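Local coordinates for salicylic acid-binding protein 2 (PDB 1XKL) that hydrolyses methyl salicylate to salicylic acid and methanol, a step in the signalling that activates systemic acquired resistance in tobacco, at residues G88-K93 against Y191-F197; M66-A71 against Q96-A100; L146-F150 against V176-L181. One frame throughout, in Å; residues are numbered along the deposited sequence.

Contact 1: G88-K93 against Y191-F197; sequences GLAMEK and YFTDERF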
loop_
_atom_site.group_PDB
_atom_site.type_symbol
_atom_site.label_atom_id
_atom_site.label_comp_id
_atom_site.label_asym_id
_atom_site.label_seq_id
_atom_site.Cartn_x
_atom_site.Cartn_y
_atom_site.Cartn_z
ATOM N N GLY A 88 -16.021 36.631 9.851
ATOM C CA GLY A 88 -15.554 37.989 9.635
ATOM C C GLY A 88 -15.599 38.457 8.199
ATOM O O GLY A 88 -15.930 39.612 7.931
ATOM N N LEU A 89 -15.256 37.572 7.268
ATOM C CA LEU A 89 -15.277 37.945 5.860
ATOM C C LEU A 89 -16.709 38.167 5.400
ATOM O O LEU A 89 -16.974 39.053 4.589
ATOM C CB LEU A 89 -14.616 36.872 4.994
ATOM C CG LEU A 89 -13.086 36.846 4.896
ATOM C CD1 LEU A 89 -12.485 36.450 6.236
ATOM C CD2 LEU A 89 -12.672 35.859 3.817
ATOM N N ALA A 90 -17.637 37.368 5.916
ATOM C CA ALA A 90 -19.038 37.510 5.528
ATOM C C ALA A 90 -19.607 38.816 6.069
ATOM O O ALA A 90 -20.350 39.514 5.376
ATOM C CB ALA A 90 -19.852 36.322 6.041
HETATM N N MSE A 91 -19.258 39.135 7.313
HETATM C CA MSE A 91 -19.706 40.366 7.965
HETATM C C MSE A 91 -19.098 41.571 7.259
HETATM O O MSE A 91 -19.712 42.633 7.182
HETATM C CB MSE A 91 -19.267 40.364 9.436
HETATM C CG MSE A 91 -19.864 39.227 10.250
HETATM SE SE MSE A 91 -18.810 38.643 11.773
HETATM C CE MSE A 91 -19.079 40.159 12.970
ATOM N N GLU A 92 -17.883 41.410 6.744
ATOM C CA GLU A 92 -17.222 42.516 6.056
ATOM C C GLU A 92 -17.869 42.794 4.705
ATOM O O GLU A 92 -18.065 43.951 4.332
ATOM C CB GLU A 92 -15.733 42.215 5.861
ATOM C CG GLU A 92 -14.926 43.344 5.213
ATOM C CD GLU A 92 -14.901 44.618 6.049
ATOM O OE1 GLU A 92 -14.986 44.517 7.288
ATOM O OE2 GLU A 92 -14.779 45.717 5.468
ATOM N N LYS A 93 -18.222 41.731 3.988
ATOM C CA LYS A 93 -18.818 41.856 2.662
ATOM C C LYS A 93 -20.334 42.037 2.608
ATOM O O LYS A 93 -20.846 42.711 1.720
ATOM C CB LYS A 93 -18.443 40.635 1.816
ATOM C CG LYS A 93 -17.034 40.651 1.272
ATOM C CD LYS A 93 -16.926 41.609 0.095
ATOM C CE LYS A 93 -15.514 41.632 -0.467
ATOM N NZ LYS A 93 -15.107 40.310 -1.027
ATOM N N TYR A 191 -8.302 42.374 6.417
ATOM C CA TYR A 191 -9.643 42.041 5.953
ATOM C C TYR A 191 -10.829 42.827 6.504
ATOM O O TYR A 191 -11.653 43.349 5.751
ATOM C CB TYR A 191 -9.905 40.560 6.225
ATOM C CG TYR A 191 -9.186 39.589 5.321
ATOM C CD1 TYR A 191 -9.512 39.492 3.969
ATOM C CD2 TYR A 191 -8.240 38.703 5.832
ATOM C CE1 TYR A 191 -8.919 38.527 3.150
ATOM C CE2 TYR A 191 -7.643 37.736 5.025
ATOM C CZ TYR A 191 -7.990 37.649 3.688
ATOM O OH TYR A 191 -7.433 36.659 2.911
ATOM N N PHE A 192 -10.912 42.888 7.823
ATOM C CA PHE A 192 -12.026 43.519 8.513
ATOM C C PHE A 192 -11.868 44.991 8.855
ATOM O O PHE A 192 -10.784 45.438 9.219
ATOM C CB PHE A 192 -12.282 42.723 9.785
ATOM C CG PHE A 192 -11.896 41.280 9.663
ATOM C CD1 PHE A 192 -12.603 40.433 8.811
ATOM C CD2 PHE A 192 -10.827 40.767 10.385
ATOM C CE1 PHE A 192 -12.244 39.097 8.670
ATOM C CE2 PHE A 192 -10.455 39.431 10.254
ATOM C CZ PHE A 192 -11.172 38.590 9.397
ATOM N N THR A 193 -12.965 45.734 8.743
ATOM C CA THR A 193 -12.971 47.156 9.058
ATOM C C THR A 193 -14.135 47.443 10.004
ATOM O O THR A 193 -15.113 46.698 10.043
ATOM C CB THR A 193 -13.132 48.017 7.793
ATOM O OG1 THR A 193 -14.445 47.833 7.255
ATOM C CG2 THR A 193 -12.098 47.618 6.743
ATOM N N ASP A 194 -14.018 48.522 10.767
ATOM C CA ASP A 194 -15.044 48.912 11.727
ATOM C C ASP A 194 -16.338 49.307 11.021
ATOM O O ASP A 194 -17.438 49.006 11.486
ATOM C CB ASP A 194 -14.537 50.094 12.551
ATOM C CG ASP A 194 -15.442 50.432 13.716
ATOM O OD1 ASP A 194 -15.394 51.595 14.167
ATOM O OD2 ASP A 194 -16.183 49.547 14.187
ATOM N N GLU A 195 -16.192 49.984 9.893
ATOM C CA GLU A 195 -17.329 50.451 9.124
ATOM C C GLU A 195 -18.267 49.333 8.680
ATOM O O GLU A 195 -19.488 49.483 8.718
ATOM C CB GLU A 195 -16.834 51.212 7.896
ATOM C CG GLU A 195 -17.874 52.110 7.272
ATOM C CD GLU A 195 -18.339 53.192 8.227
ATOM O OE1 GLU A 195 -17.471 53.861 8.839
ATOM O OE2 GLU A 195 -19.571 53.378 8.362
ATOM N N ARG A 196 -17.701 48.207 8.262
ATOM C CA ARG A 196 -18.515 47.096 7.786
ATOM C C ARG A 196 -18.545 45.954 8.799
ATOM O O ARG A 196 -19.540 45.773 9.505
ATOM C CB ARG A 196 -17.981 46.641 6.424
ATOM C CG ARG A 196 -17.920 47.795 5.419
ATOM C CD ARG A 196 -17.320 47.396 4.072
ATOM N NE ARG A 196 -18.154 46.444 3.348
ATOM C CZ ARG A 196 -19.378 46.695 2.893
ATOM N NH1 ARG A 196 -19.935 47.881 3.081
ATOM N NH2 ARG A 196 -20.048 45.755 2.238
ATOM N N PHE A 197 -17.458 45.195 8.877
ATOM C CA PHE A 197 -17.354 44.091 9.830
ATOM C C PHE A 197 -17.916 44.530 11.173
ATOM O O PHE A 197 -18.821 43.902 11.719
ATOM C CB PHE A 197 -15.883 43.696 10.025
ATOM C CG PHE A 197 -15.639 42.821 11.236
ATOM C CD1 PHE A 197 -15.845 41.444 11.173
ATOM C CD2 PHE A 197 -15.202 43.377 12.438
ATOM C CE1 PHE A 197 -15.641 40.637 12.291
ATOM C CE2 PHE A 197 -14.995 42.579 13.564
ATOM C CZ PHE A 197 -15.205 41.204 13.490
#

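Contact 2: M66-A71 against Q96-A100; sequences MESLSA and QKIYA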
loop_
_atom_site.group_PDB
_atom_site.type_symbol
_atom_site.label_atom_id
_atom_site.label_comp_id
_atom_site.label_asym_id
_atom_site.label_seq_id
_atom_site.Cartn_x
_atom_site.Cartn_y
_atom_site.Cartn_z
HETATM N N MSE A 66 -23.721 33.603 0.880
HETATM C CA MSE A 66 -24.159 34.954 1.209
HETATM C C MSE A 66 -24.578 35.718 -0.035
HETATM O O MSE A 66 -25.501 36.533 0.014
HETATM C CB MSE A 66 -23.043 35.711 1.931
HETATM C CG MSE A 66 -22.659 35.118 3.278
HETATM SE SE MSE A 66 -24.130 35.130 4.558
HETATM C CE MSE A 66 -24.207 37.041 4.870
ATOM N N GLU A 67 -23.895 35.448 -1.147
ATOM C CA GLU A 67 -24.185 36.104 -2.421
ATOM C C GLU A 67 -25.553 35.735 -2.972
ATOM O O GLU A 67 -26.148 36.503 -3.725
ATOM C CB GLU A 67 -23.118 35.749 -3.466
ATOM C CG GLU A 67 -22.099 36.844 -3.701
ATOM C CD GLU A 67 -21.142 36.541 -4.841
ATOM O OE1 GLU A 67 -20.538 35.442 -4.848
ATOM O OE2 GLU A 67 -20.981 37.410 -5.732
ATOM N N SER A 68 -26.045 34.559 -2.603
ATOM C CA SER A 68 -27.337 34.102 -3.082
ATOM C C SER A 68 -28.494 34.541 -2.198
ATOM O O SER A 68 -29.652 34.223 -2.478
ATOM C CB SER A 68 -27.336 32.583 -3.225
ATOM O OG SER A 68 -26.474 32.196 -4.283
ATOM N N LEU A 69 -28.185 35.271 -1.128
ATOM C CA LEU A 69 -29.226 35.765 -0.234
ATOM C C LEU A 69 -29.917 36.936 -0.907
ATOM O O LEU A 69 -29.277 37.787 -1.529
ATOM C CB LEU A 69 -28.641 36.212 1.103
ATOM C CG LEU A 69 -28.055 35.098 1.963
ATOM C CD1 LEU A 69 -27.469 35.696 3.228
ATOM C CD2 LEU A 69 -29.136 34.083 2.296
ATOM N N SER A 70 -31.233 36.965 -0.755
ATOM C CA SER A 70 -32.094 37.976 -1.350
ATOM C C SER A 70 -31.927 39.400 -0.842
ATOM O O SER A 70 -32.525 40.322 -1.398
ATOM C CB SER A 70 -33.548 37.553 -1.167
ATOM O OG SER A 70 -33.699 36.177 -1.475
ATOM N N ALA A 71 -31.133 39.590 0.204
ATOM C CA ALA A 71 -30.933 40.925 0.765
ATOM C C ALA A 71 -32.166 41.301 1.592
ATOM O O ALA A 71 -32.065 42.045 2.566
ATOM C CB ALA A 71 -30.702 41.949 -0.347
ATOM N N GLN A 96 -25.137 44.087 6.046
ATOM C CA GLN A 96 -26.565 44.352 6.146
ATOM C C GLN A 96 -27.479 43.139 5.979
ATOM O O GLN A 96 -28.702 43.260 6.067
ATOM C CB GLN A 96 -26.966 45.443 5.146
ATOM C CG GLN A 96 -27.038 45.006 3.688
ATOM C CD GLN A 96 -25.677 44.767 3.041
ATOM O OE1 GLN A 96 -24.865 43.990 3.536
ATOM N NE2 GLN A 96 -25.433 45.435 1.916
ATOM N N LYS A 97 -26.897 41.970 5.745
ATOM C CA LYS A 97 -27.702 40.769 5.588
ATOM C C LYS A 97 -27.544 39.844 6.784
ATOM O O LYS A 97 -27.864 38.657 6.721
ATOM C CB LYS A 97 -27.331 40.060 4.281
ATOM C CG LYS A 97 -27.715 40.900 3.062
ATOM C CD LYS A 97 -27.761 40.120 1.763
ATOM C CE LYS A 97 -26.370 39.775 1.255
ATOM N NZ LYS A 97 -26.423 39.170 -0.115
ATOM N N ILE A 98 -27.078 40.406 7.893
ATOM C CA ILE A 98 -26.853 39.621 9.098
ATOM C C ILE A 98 -27.477 40.244 10.348
ATOM O O ILE A 98 -27.105 41.343 10.744
ATOM C CB ILE A 98 -25.344 39.452 9.319
ATOM C CG1 ILE A 98 -24.712 38.891 8.037
ATOM C CG2 ILE A 98 -25.083 38.553 10.510
ATOM C CD1 ILE A 98 -23.208 38.997 7.992
ATOM N N TYR A 99 -28.416 39.539 10.975
ATOM C CA TYR A 99 -29.057 40.047 12.184
ATOM C C TYR A 99 -28.017 40.132 13.299
ATOM O O TYR A 99 -27.974 41.095 14.066
ATOM C CB TYR A 99 -30.196 39.122 12.632
ATOM C CG TYR A 99 -31.403 39.115 11.721
ATOM C CD1 TYR A 99 -31.785 37.957 11.041
ATOM C CD2 TYR A 99 -32.180 40.264 11.553
ATOM C CE1 TYR A 99 -32.916 37.944 10.216
ATOM C CE2 TYR A 99 -33.308 40.263 10.735
ATOM C CZ TYR A 99 -33.672 39.101 10.070
ATOM O OH TYR A 99 -34.785 39.109 9.260
ATOM N N ALA A 100 -27.174 39.115 13.375
ATOM C CA ALA A 100 -26.149 39.067 14.392
ATOM C C ALA A 100 -25.175 37.955 14.067
ATOM O O ALA A 100 -25.508 37.011 13.346
ATOM C CB ALA A 100 -26.778 38.823 15.755
#

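Contact 3: L146-F150 against V176-L181; sequences LTSMF and VRPSSL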
loop_
_atom_site.group_PDB
_atom_site.type_symbol
_atom_site.label_atom_id
_atom_site.label_comp_id
_atom_site.label_asym_id
_atom_site.label_seq_id
_atom_site.Cartn_x
_atom_site.Cartn_y
_atom_site.Cartn_z
ATOM N N LEU A 146 3.479 28.399 3.818
ATOM C CA LEU A 146 2.118 27.949 4.108
ATOM C C LEU A 146 2.207 26.723 5.007
ATOM O O LEU A 146 3.028 25.838 4.774
ATOM C CB LEU A 146 1.370 27.603 2.818
ATOM C CG LEU A 146 1.058 28.766 1.870
ATOM C CD1 LEU A 146 0.491 28.217 0.572
ATOM C CD2 LEU A 146 0.074 29.726 2.522
ATOM N N THR A 147 1.366 26.679 6.036
ATOM C CA THR A 147 1.374 25.571 6.985
ATOM C C THR A 147 -0.013 24.946 7.143
ATOM O O THR A 147 -1.011 25.660 7.217
ATOM C CB THR A 147 1.858 26.057 8.377
ATOM O OG1 THR A 147 3.180 26.594 8.261
ATOM C CG2 THR A 147 1.869 24.910 9.378
ATOM N N SER A 148 -0.070 23.619 7.189
ATOM C CA SER A 148 -1.342 22.925 7.359
ATOM C C SER A 148 -1.439 22.419 8.793
ATOM O O SER A 148 -0.419 22.130 9.424
ATOM C CB SER A 148 -1.463 21.748 6.374
ATOM O OG SER A 148 -0.482 20.753 6.621
HETATM N N MSE A 149 -2.662 22.335 9.308
HETATM C CA MSE A 149 -2.902 21.863 10.667
HETATM C C MSE A 149 -3.854 20.671 10.615
HETATM O O MSE A 149 -4.910 20.748 9.991
HETATM C CB MSE A 149 -3.514 22.990 11.509
HETATM C CG MSE A 149 -3.834 22.608 12.943
HETATM SE SE MSE A 149 -4.563 24.108 13.966
HETATM C CE MSE A 149 -6.180 24.380 12.935
ATOM N N PHE A 150 -3.475 19.572 11.256
ATOM C CA PHE A 150 -4.308 18.372 11.252
ATOM C C PHE A 150 -4.400 17.773 12.642
ATOM O O PHE A 150 -3.438 17.187 13.143
ATOM C CB PHE A 150 -3.737 17.344 10.266
ATOM C CG PHE A 150 -4.580 16.100 10.109
ATOM C CD1 PHE A 150 -5.965 16.180 10.059
ATOM C CD2 PHE A 150 -3.978 14.852 9.975
ATOM C CE1 PHE A 150 -6.745 15.034 9.875
ATOM C CE2 PHE A 150 -4.749 13.698 9.789
ATOM C CZ PHE A 150 -6.132 13.794 9.741
ATOM N N VAL A 176 -12.368 14.043 10.482
ATOM C CA VAL A 176 -11.462 15.187 10.526
ATOM C C VAL A 176 -10.492 15.207 9.358
ATOM O O VAL A 176 -9.980 14.174 8.945
ATOM C CB VAL A 176 -10.637 15.239 11.838
ATOM C CG1 VAL A 176 -11.548 15.577 13.005
ATOM C CG2 VAL A 176 -9.913 13.927 12.070
ATOM N N ARG A 177 -10.251 16.396 8.822
ATOM C CA ARG A 177 -9.332 16.549 7.713
ATOM C C ARG A 177 -8.355 17.674 8.025
ATOM O O ARG A 177 -8.594 18.492 8.918
ATOM C CB ARG A 177 -10.102 16.870 6.429
ATOM C CG ARG A 177 -11.043 15.756 5.951
ATOM C CD ARG A 177 -11.887 16.238 4.781
ATOM N NE ARG A 177 -11.061 16.564 3.623
ATOM C CZ ARG A 177 -11.505 17.176 2.531
ATOM N NH1 ARG A 177 -12.775 17.538 2.438
ATOM N NH2 ARG A 177 -10.678 17.429 1.526
ATOM N N PRO A 178 -7.231 17.728 7.298
ATOM C CA PRO A 178 -6.271 18.800 7.567
ATOM C C PRO A 178 -6.800 20.166 7.152
ATOM O O PRO A 178 -7.559 20.275 6.194
ATOM C CB PRO A 178 -5.041 18.381 6.756
ATOM C CG PRO A 178 -5.630 17.563 5.626
ATOM C CD PRO A 178 -6.708 16.763 6.314
ATOM N N SER A 179 -6.444 21.208 7.895
ATOM C CA SER A 179 -6.868 22.544 7.510
ATOM C C SER A 179 -5.688 23.489 7.721
ATOM O O SER A 179 -4.541 23.096 7.497
ATOM C CB SER A 179 -8.120 23.000 8.290
ATOM O OG SER A 179 -7.841 23.418 9.609
ATOM N N SER A 180 -5.946 24.712 8.165
ATOM C CA SER A 180 -4.863 25.675 8.350
ATOM C C SER A 180 -5.392 26.849 9.150
ATOM O O SER A 180 -6.596 27.078 9.176
ATOM C CB SER A 180 -4.382 26.144 6.966
ATOM O OG SER A 180 -3.372 27.134 7.037
ATOM N N LEU A 181 -4.504 27.568 9.828
ATOM C CA LEU A 181 -4.922 28.744 10.586
ATOM C C LEU A 181 -4.703 29.939 9.673
ATOM O O LEU A 181 -5.092 31.057 9.996
ATOM C CB LEU A 181 -4.089 28.908 11.860
ATOM C CG LEU A 181 -4.279 27.861 12.956
ATOM C CD1 LEU A 181 -3.384 28.175 14.149
ATOM C CD2 LEU A 181 -5.738 27.843 13.381
#

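Contact 1: G88-K93 against Y191-F197
The carboxylate of Glu92 reaches out from its helix into the bend made by residues 193-197. CG stands anti to the backbone N (chi1 -177°), and the chain bends at chi2 (63°). The Glu92 side chain crosses those of Thr193, Arg196 and Phe197 at about a right angle. OE1 accepts two backbone N-H groups. Thr193 N lies 2.8 Å from Glu92 OE1, and Phe197 N lies 3.0 Å from Glu92 OE1. They come from opposite faces of the carboxylate plane, so OE1 is clasped from above and below. OE2 takes the Thr193 hydroxyl through its syn lone pair; Thr193 OG1 is 2.8 Å from Glu92 OE2. Three bonds thus hold the carboxylate and fix its rotation.

Arg196 makes no salt bridge with this acid. The carboxylate and guanidinium planes are 72° apart, and the guanidinium turns instead to backbone carbonyls at the end of the helix. Its bonds there are weak: Arg196 NE to Glu92 O at 2.7 Å and Arg196 NH2 to Lys93 O at 3.2 Å. The carboxylate is still close enough to add a favourable electrostatic term, probably a modest one.

The apolar half lies on the other side of Glu92. Selenomethionine Met91 meets the Phe197 ring obliquely in a Met-aromatic contact, its SE 4.8 Å from the ring centroid. Met91 CE touches Phe197 CE1 at 3.5 Å. Leu89 CD1 comes to the edge of the Phe192 ring, 3.6 Å from Phe192 CE1, while Tyr191 CB sits over one face of that ring.

Helix 83-93 follows the nucleophile elbow of the alpha/beta hydrolase fold. The loop 191-197 runs along its last turns, before strand 202-207. Leu89 also packs on helix 55-67, and Met91 on strands 98-104 and 202-207.

Contact 2: M66-A71 against Q96-A100
Met66 O is gripped by two donors. Lys97 NZ reaches Met66 O at 2.8 Å from across the contact, and Leu69 N meets Met66 O at 3.2 Å from within its own segment. The two come from opposite faces of the carbonyl plane, the lysine nitrogen tilted 27° out of it. Lys97 NZ also makes a weak bond to Leu69 O at 3.5 Å. The ammonium group therefore sits against Met66 O in the last turn of helix 55-67 and, weakly, Leu69 O in the turn just after it. The helix dipole would probably favour a positive charge there.

The lysine chain gets there with one bend, at chi3 (-73°). Its methylene groups run past Ala71, and Lys97 CD lies 3.4 Å from Ala71 CA. Leu69 CB borders the far end of the chain, 3.9 Å from Lys97 NZ.

Segment 96-100 leads into strand 98-104, the closing strand of the beta-alpha-beta crossover built from strand 75-80 and helix 83-93. Lys97 thus ties the entry of that strand to the turn that leaves helix 55-67. Backbone bonds from Lys97 and Tyr99 to Val75 set the strand into the central sheet.

Beside the lysine is an apolar contact. The bent side chain of selenomethionine Met66 crosses Ile98 at about a right angle, Met66 CE 3.7 Å from Ile98 CG1. Ala90 and Met91 of helix 83-93 pack against Met66 and Ile98 respectively.

Contact 3: L146-F150 against V176-L181
Met149 and Leu181 meet beside the bound 2-amino-4H-1,3-benzoxathiin-4-ol, and both touch it. Selenomethionine Met149 is extended until it bends at chi3 (63°), which lays Met149 CE 3.5 Å from Leu181 CD2. The two side chains pass each other obliquely. Behind them the two backbones are joined. Met149 and Ser179 form a single antiparallel hydrogen-bonded bridge, with Met149 N to Ser179 O at 2.7 Å and Ser179 N to Met149 O at 2.6 Å.

Strand 147-150 pairs on its other side with strand 135-138. Both belong to the cap inserted between strands 98-104 and 202-207 of the alpha/beta hydrolase core, and the single bridge fastens the loop 176-181 to the edge of that small sheet.

Further along, Ser180 OG bonds to Thr147 O at 2.8 Å, almost in line with the carbonyl (172°), and also receives Phe182 N. At the other end Phe150 lies alongside Pro178, both pointing the same way. Pro178 CD makes an off-centre CH-pi contact with the ring, 4.3 Å from the Phe150 centroid, and Val176 O comes to the ring edge, 3.5 Å from Phe150 CE1. The Arg177 guanidinium bonds to the carbonyls of Gly43 and Asp45.

Contacts 1 and 2 adjoin at the periphery of the hydrolase domain, outside the cap, their centres 13 Å apart. Ile98 CD1 lies 3.8 Å from Met91 CA, and Ala90 CB lies 4.1 Å from Met66 CG, so helix 83-93, part of contact 1, packs directly on contact 2. Their segments alternate along the chain. Contact 3 belongs to the cap and is nested inside the loop closed by contact 1. The nearest atoms of contacts 1 and 3 are about 9 Å apart, those of contacts 2 and 3 about 19 Å. Of the three, contact 3 is the one that supplies pocket residues, Met149 and Leu181. The Met149 side chain is about 7 Å from that of the nucleophile Ser81. The Phe192 side chain of contact 1 is about 13 Å from the ligand.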